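Local structure of cytidylate kinase-like family protein (Eubacterium ventriosum, 3FDI) at residues Gln86-Ile90 with Ile103-Ala108; Lys130-Val134 with Ala145-Met149. The protein is of unknown function but has the P-loop fold of a cytidylate kinase relative, so it may transfer phosphate from a nucleoside triphosphate to a small acceptor. All blocks are in the same frame, centred on the assembly; numbering follows the deposited sequence.

Contact 1: residues Gln86-Ile90 with Ile103-Ala108. With SO4 (sulfate ion), chain F.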
loop_
_atom_site.group_PDB
_atom_site.type_symbol
_atom_site.label_atom_id
_atom_site.label_comp_id
_atom_site.label_asym_id
_atom_site.label_seq_id
_atom_site.Cartn_x
_atom_site.Cartn_y
_atom_site.Cartn_z
ATOM N N GLN B 86 9.721 23.792 10.470
ATOM C CA GLN B 86 8.309 23.892 10.598
ATOM C C GLN B 86 7.822 22.933 11.656
ATOM O O GLN B 86 6.888 23.243 12.393
ATOM C CB GLN B 86 7.641 23.578 9.288
ATOM C CG GLN B 86 8.107 24.458 8.182
ATOM C CD GLN B 86 7.231 24.404 6.979
ATOM O OE1 GLN B 86 6.702 23.367 6.627
ATOM N NE2 GLN B 86 7.102 25.532 6.310
ATOM N N PHE B 87 8.405 21.730 11.698
ATOM C CA PHE B 87 8.019 20.733 12.712
ATOM C C PHE B 87 8.332 21.312 14.079
ATOM O O PHE B 87 7.496 21.303 14.978
ATOM C CB PHE B 87 8.775 19.406 12.569
ATOM C CG PHE B 87 8.494 18.655 11.307
ATOM C CD1 PHE B 87 7.298 18.823 10.600
ATOM C CD2 PHE B 87 9.415 17.740 10.839
ATOM C CE1 PHE B 87 7.055 18.125 9.440
ATOM C CE2 PHE B 87 9.184 17.048 9.680
ATOM C CZ PHE B 87 7.981 17.225 8.982
ATOM N N ASN B 88 9.518 21.880 14.189
ATOM C CA ASN B 88 9.915 22.422 15.450
ATOM C C ASN B 88 9.059 23.623 15.907
ATOM O O ASN B 88 8.736 23.713 17.110
ATOM C CB ASN B 88 11.362 22.754 15.429
ATOM C CG ASN B 88 11.915 22.900 16.807
ATOM O OD1 ASN B 88 11.528 22.157 17.737
ATOM N ND2 ASN B 88 12.791 23.886 16.981
ATOM N N PHE B 89 8.675 24.512 14.968
ATOM C CA PHE B 89 7.699 25.582 15.250
ATOM C C PHE B 89 6.459 25.010 15.878
ATOM O O PHE B 89 5.977 25.512 16.866
ATOM C CB PHE B 89 7.319 26.369 13.980
ATOM C CG PHE B 89 6.267 27.449 14.191
ATOM C CD1 PHE B 89 6.632 28.767 14.392
ATOM C CD2 PHE B 89 4.931 27.148 14.117
ATOM C CE1 PHE B 89 5.653 29.767 14.587
ATOM C CE2 PHE B 89 3.964 28.118 14.301
ATOM C CZ PHE B 89 4.316 29.411 14.545
ATOM N N ILE B 90 5.933 23.964 15.275
ATOM C CA ILE B 90 4.693 23.366 15.675
ATOM C C ILE B 90 4.811 22.722 17.030
ATOM O O ILE B 90 3.917 22.853 17.857
ATOM C CB ILE B 90 4.278 22.334 14.639
ATOM C CG1 ILE B 90 3.809 23.078 13.378
ATOM C CG2 ILE B 90 3.145 21.466 15.123
ATOM C CD1 ILE B 90 3.351 22.142 12.221
ATOM N N ILE B 103 -3.967 23.565 12.908
ATOM C CA ILE B 103 -2.905 23.422 11.944
ATOM C C ILE B 103 -3.381 22.460 10.847
ATOM O O ILE B 103 -3.880 21.376 11.124
ATOM C CB ILE B 103 -1.558 23.007 12.630
ATOM C CG1 ILE B 103 -0.411 22.823 11.624
ATOM C CG2 ILE B 103 -1.719 21.764 13.459
ATOM C CD1 ILE B 103 -0.026 24.030 10.886
ATOM N N VAL B 104 -3.263 22.905 9.611
ATOM C CA VAL B 104 -3.619 22.100 8.465
ATOM C C VAL B 104 -2.346 21.464 7.942
ATOM O O VAL B 104 -1.341 22.158 7.730
ATOM C CB VAL B 104 -4.230 22.982 7.370
ATOM C CG1 VAL B 104 -4.429 22.176 6.090
ATOM C CG2 VAL B 104 -5.573 23.595 7.867
ATOM N N GLY B 105 -2.374 20.156 7.736
ATOM C CA GLY B 105 -1.298 19.477 7.082
ATOM C C GLY B 105 -0.064 19.481 7.934
ATOM O O GLY B 105 -0.167 19.450 9.173
ATOM N N ARG B 106 1.095 19.494 7.265
ATOM C CA ARG B 106 2.399 19.624 7.914
ATOM C C ARG B 106 2.754 18.511 8.911
ATOM O O ARG B 106 3.543 18.714 9.843
ATOM C CB ARG B 106 2.498 21.000 8.593
ATOM C CG ARG B 106 2.275 22.231 7.631
ATOM C CD ARG B 106 3.486 22.479 6.715
ATOM N NE ARG B 106 3.397 21.721 5.495
ATOM C CZ ARG B 106 4.345 21.631 4.563
ATOM N NH1 ARG B 106 5.506 22.267 4.701
ATOM N NH2 ARG B 106 4.123 20.896 3.470
ATOM N N CYS B 107 2.191 17.328 8.711
ATOM C CA CYS B 107 2.414 16.181 9.553
ATOM C C CYS B 107 2.033 16.449 10.996
ATOM O O CYS B 107 2.566 15.807 11.902
ATOM C CB CYS B 107 3.873 15.753 9.464
ATOM S SG CYS B 107 4.349 15.342 7.750
ATOM N N ALA B 108 1.118 17.386 11.230
ATOM C CA ALA B 108 0.947 17.851 12.609
ATOM C C ALA B 108 0.437 16.751 13.534
ATOM O O ALA B 108 0.852 16.708 14.686
ATOM C CB ALA B 108 0.098 19.110 12.696
HETATM S S SO4 F . 0.464 20.750 3.383
HETATM O O1 SO4 F . 1.123 20.958 4.663
HETATM O O2 SO4 F . -0.152 19.423 3.493
HETATM O O3 SO4 F . -0.496 21.805 3.112
HETATM O O4 SO4 F . 1.500 20.812 2.321
#
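Two successive non-glycine residues, R106 and C107, sit in the left-handed helical region (phi/psi 61/27 and 58/26) and form the corner of a type I' turn from G105 to A108, closed by A108 N to G105 O at 3.2 Å. The turn follows strand 101-104, and C107 is the N-cap of helix 108-111. It sends the R106 side chain between helix 81-95 and a sulfate ion, probably from the crystallisation liquor. R106 NH1 donates to Q86 OE1 (2.5 Å). Toward sulfate, R106 NE reaches SO4 O1 at 2.5 Å, R106 NH2 reaches SO4 O4 at 2.9 Å, and backbone R106 N reaches SO4 O1 at 3.0 Å. G105 lacks a CB, which would clash with SO4 O2. On the apolar side of the contact, I90 points at the turn, its CD1 lying 3.9 Å from I103 CG1 and 3.9 Å from R106 CB. F87 meets the turn with a ring edge, CE1 to R106 O at 3.6 Å, while C107 SG lies obliquely, 5.2 Å from the F87 ring centroid. Y159 and Y163 of helix 142-163 cover F87 and C107, Y163 meeting the F87 ring edge to face. The position at the C-terminal end of an inner strand, next to central strand 8-13 of the parallel sheet, is consistent with the nucleoside-monophosphate side of a cytidylate kinase-like site. An arginine held by a neutral amide on one edge and by the anion on another, with its own backbone NH aimed at the same sulfate oxygen, suits a phosphate-like anion.

Contact 2: residues Lys130-Val134 with Ala145-Met149; sequences KTKRV and ALNMM
This is a crosswise, apolar helix-helix contact between consecutive helices, 127-138 and 142-163, near the periphery of the chain. Both segments are regular alpha-helix, with V134 N bonded to K130 O (2.8 Å) and M149 N to A145 O (3.0 Å). Their axes approach to 9.5 Å at a signed crossing angle of 103°, and the backbones come nearest at T131 and A145, CA to CA 5.7 Å. The small A145 permits this: its CB lies 4.2 Å from T131 O and 3.9 Å from V134 CG1. Two helices packed almost at right angles across a short connection form an alpha-alpha corner; in nucleotide monophosphate kinases the corresponding region carries the lid, and the same may hold here. Selenomethionine M149 (chi1 m, chi2 t, chi3 p) fills the middle, its SE 3.9 Å from T131 CA, its CE 3.8 Å from K130 CE and its CG 4.0 Å from V134 CG2. V134 (chi1 t) also directs CG1 to CE of selenomethionine M148, at 4.4 Å. T131 and L146 both hold off-well chi1 angles (101° and -95°), and T131 CG2 presses on L146 CD1 at 3.3 Å. V134 and M149 rest on F15, K130 NZ makes a salt bridge to E14, and M148 touches P68 of the second subunit.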
loop_
_atom_site.group_PDB
_atom_site.type_symbol
_atom_site.label_atom_id
_atom_site.label_comp_id
_atom_site.label_asym_id
_atom_site.label_seq_id
_atom_site.Cartn_x
_atom_site.Cartn_y
_atom_site.Cartn_z
ATOM N N LYS B 130 -16.375 17.683 -4.577
ATOM C CA LYS B 130 -15.012 18.219 -4.739
ATOM C C LYS B 130 -14.770 18.871 -6.110
ATOM O O LYS B 130 -14.219 19.966 -6.186
ATOM C CB LYS B 130 -13.925 17.133 -4.526
ATOM C CG LYS B 130 -13.863 16.515 -3.143
ATOM C CD LYS B 130 -12.643 15.635 -2.915
ATOM C CE LYS B 130 -12.782 14.266 -3.538
ATOM N NZ LYS B 130 -11.655 13.304 -3.138
ATOM N N THR B 131 -15.157 18.202 -7.191
ATOM C CA THR B 131 -14.883 18.752 -8.513
ATOM C C THR B 131 -15.638 20.049 -8.677
ATOM O O THR B 131 -15.155 20.999 -9.304
ATOM C CB THR B 131 -15.166 17.786 -9.720
ATOM O OG1 THR B 131 -16.418 18.108 -10.347
ATOM C CG2 THR B 131 -15.114 16.347 -9.342
ATOM N N LYS B 132 -16.823 20.113 -8.095
ATOM C CA LYS B 132 -17.608 21.326 -8.226
ATOM C C LYS B 132 -16.855 22.400 -7.458
ATOM O O LYS B 132 -16.576 23.467 -8.002
ATOM C CB LYS B 132 -19.066 21.143 -7.750
ATOM C CG LYS B 132 -20.136 21.132 -8.906
ATOM C CD LYS B 132 -21.428 20.379 -8.551
ATOM C CE LYS B 132 -21.156 18.885 -8.258
ATOM N NZ LYS B 132 -22.388 18.065 -8.121
ATOM N N ARG B 133 -16.445 22.105 -6.224
ATOM C CA ARG B 133 -15.795 23.143 -5.404
ATOM C C ARG B 133 -14.514 23.646 -6.057
ATOM O O ARG B 133 -14.265 24.846 -6.051
ATOM C CB ARG B 133 -15.536 22.687 -3.951
ATOM C CG ARG B 133 -14.475 23.544 -3.205
ATOM C CD ARG B 133 -14.522 23.425 -1.692
ATOM N NE ARG B 133 -15.394 22.345 -1.269
ATOM C CZ ARG B 133 -16.518 22.487 -0.573
ATOM N NH1 ARG B 133 -17.223 21.400 -0.280
ATOM N NH2 ARG B 133 -16.933 23.690 -0.146
ATOM N N VAL B 134 -13.723 22.725 -6.618
ATOM C CA VAL B 134 -12.448 23.057 -7.279
ATOM C C VAL B 134 -12.609 23.906 -8.582
ATOM O O VAL B 134 -11.898 24.903 -8.772
ATOM C CB VAL B 134 -11.623 21.765 -7.589
ATOM C CG1 VAL B 134 -10.404 22.069 -8.436
ATOM C CG2 VAL B 134 -11.203 21.036 -6.262
ATOM N N ALA B 145 -9.902 20.118 -13.081
ATOM C CA ALA B 145 -10.257 19.958 -11.687
ATOM C C ALA B 145 -9.830 18.597 -11.239
ATOM O O ALA B 145 -9.136 18.462 -10.227
ATOM C CB ALA B 145 -11.740 20.126 -11.503
ATOM N N LEU B 146 -10.209 17.568 -11.986
ATOM C CA LEU B 146 -9.912 16.212 -11.520
ATOM C C LEU B 146 -8.428 15.839 -11.548
ATOM O O LEU B 146 -7.965 15.071 -10.710
ATOM C CB LEU B 146 -10.796 15.143 -12.191
ATOM C CG LEU B 146 -12.029 14.831 -11.319
ATOM C CD1 LEU B 146 -13.269 15.497 -11.912
ATOM C CD2 LEU B 146 -12.268 13.332 -11.092
ATOM N N ASN B 147 -7.698 16.396 -12.498
ATOM C CA ASN B 147 -6.258 16.246 -12.558
ATOM C C ASN B 147 -5.607 16.952 -11.412
ATOM O O ASN B 147 -4.765 16.398 -10.769
ATOM C CB ASN B 147 -5.723 16.808 -13.872
ATOM C CG ASN B 147 -5.986 15.886 -15.031
ATOM O OD1 ASN B 147 -6.284 14.711 -14.842
ATOM N ND2 ASN B 147 -5.861 16.399 -16.240
HETATM N N MSE B 148 -5.995 18.188 -11.154
HETATM C CA MSE B 148 -5.494 18.873 -9.964
HETATM C C MSE B 148 -5.728 18.075 -8.686
HETATM O O MSE B 148 -4.853 17.982 -7.832
HETATM C CB MSE B 148 -6.165 20.219 -9.831
HETATM C CG MSE B 148 -5.414 21.287 -10.526
HETATM SE SE MSE B 148 -6.504 22.836 -10.358
HETATM C CE MSE B 148 -7.690 22.413 -11.849
HETATM N N MSE B 149 -6.904 17.496 -8.556
HETATM C CA MSE B 149 -7.250 16.804 -7.328
HETATM C C MSE B 149 -6.276 15.636 -7.146
HETATM O O MSE B 149 -5.670 15.503 -6.102
HETATM C CB MSE B 149 -8.713 16.323 -7.339
HETATM C CG MSE B 149 -9.743 17.437 -7.089
HETATM SE SE MSE B 149 -11.473 16.973 -7.821
HETATM C CE MSE B 149 -11.601 15.260 -7.003
#

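In the fold
Contact 1 closes before contact 2 opens along the chain; their centres lie 25 Å apart and their nearest atoms about 13 Å, so they do not touch. Helix 142-163 joins them: its start packs in contact 2, while Y159 and Y163 near its end cover the turn of contact 1. The second bridge is the end of strand 8-13 and the residues that follow. R13 shares the sulfate with R106, and the next residues, E14, F15 and G16, which probably form part of the P-loop, receive K130, V134, M149 and R133. Contact 1 thus lies at the sulfate, while contact 2 reaches only the probable P-loop residues.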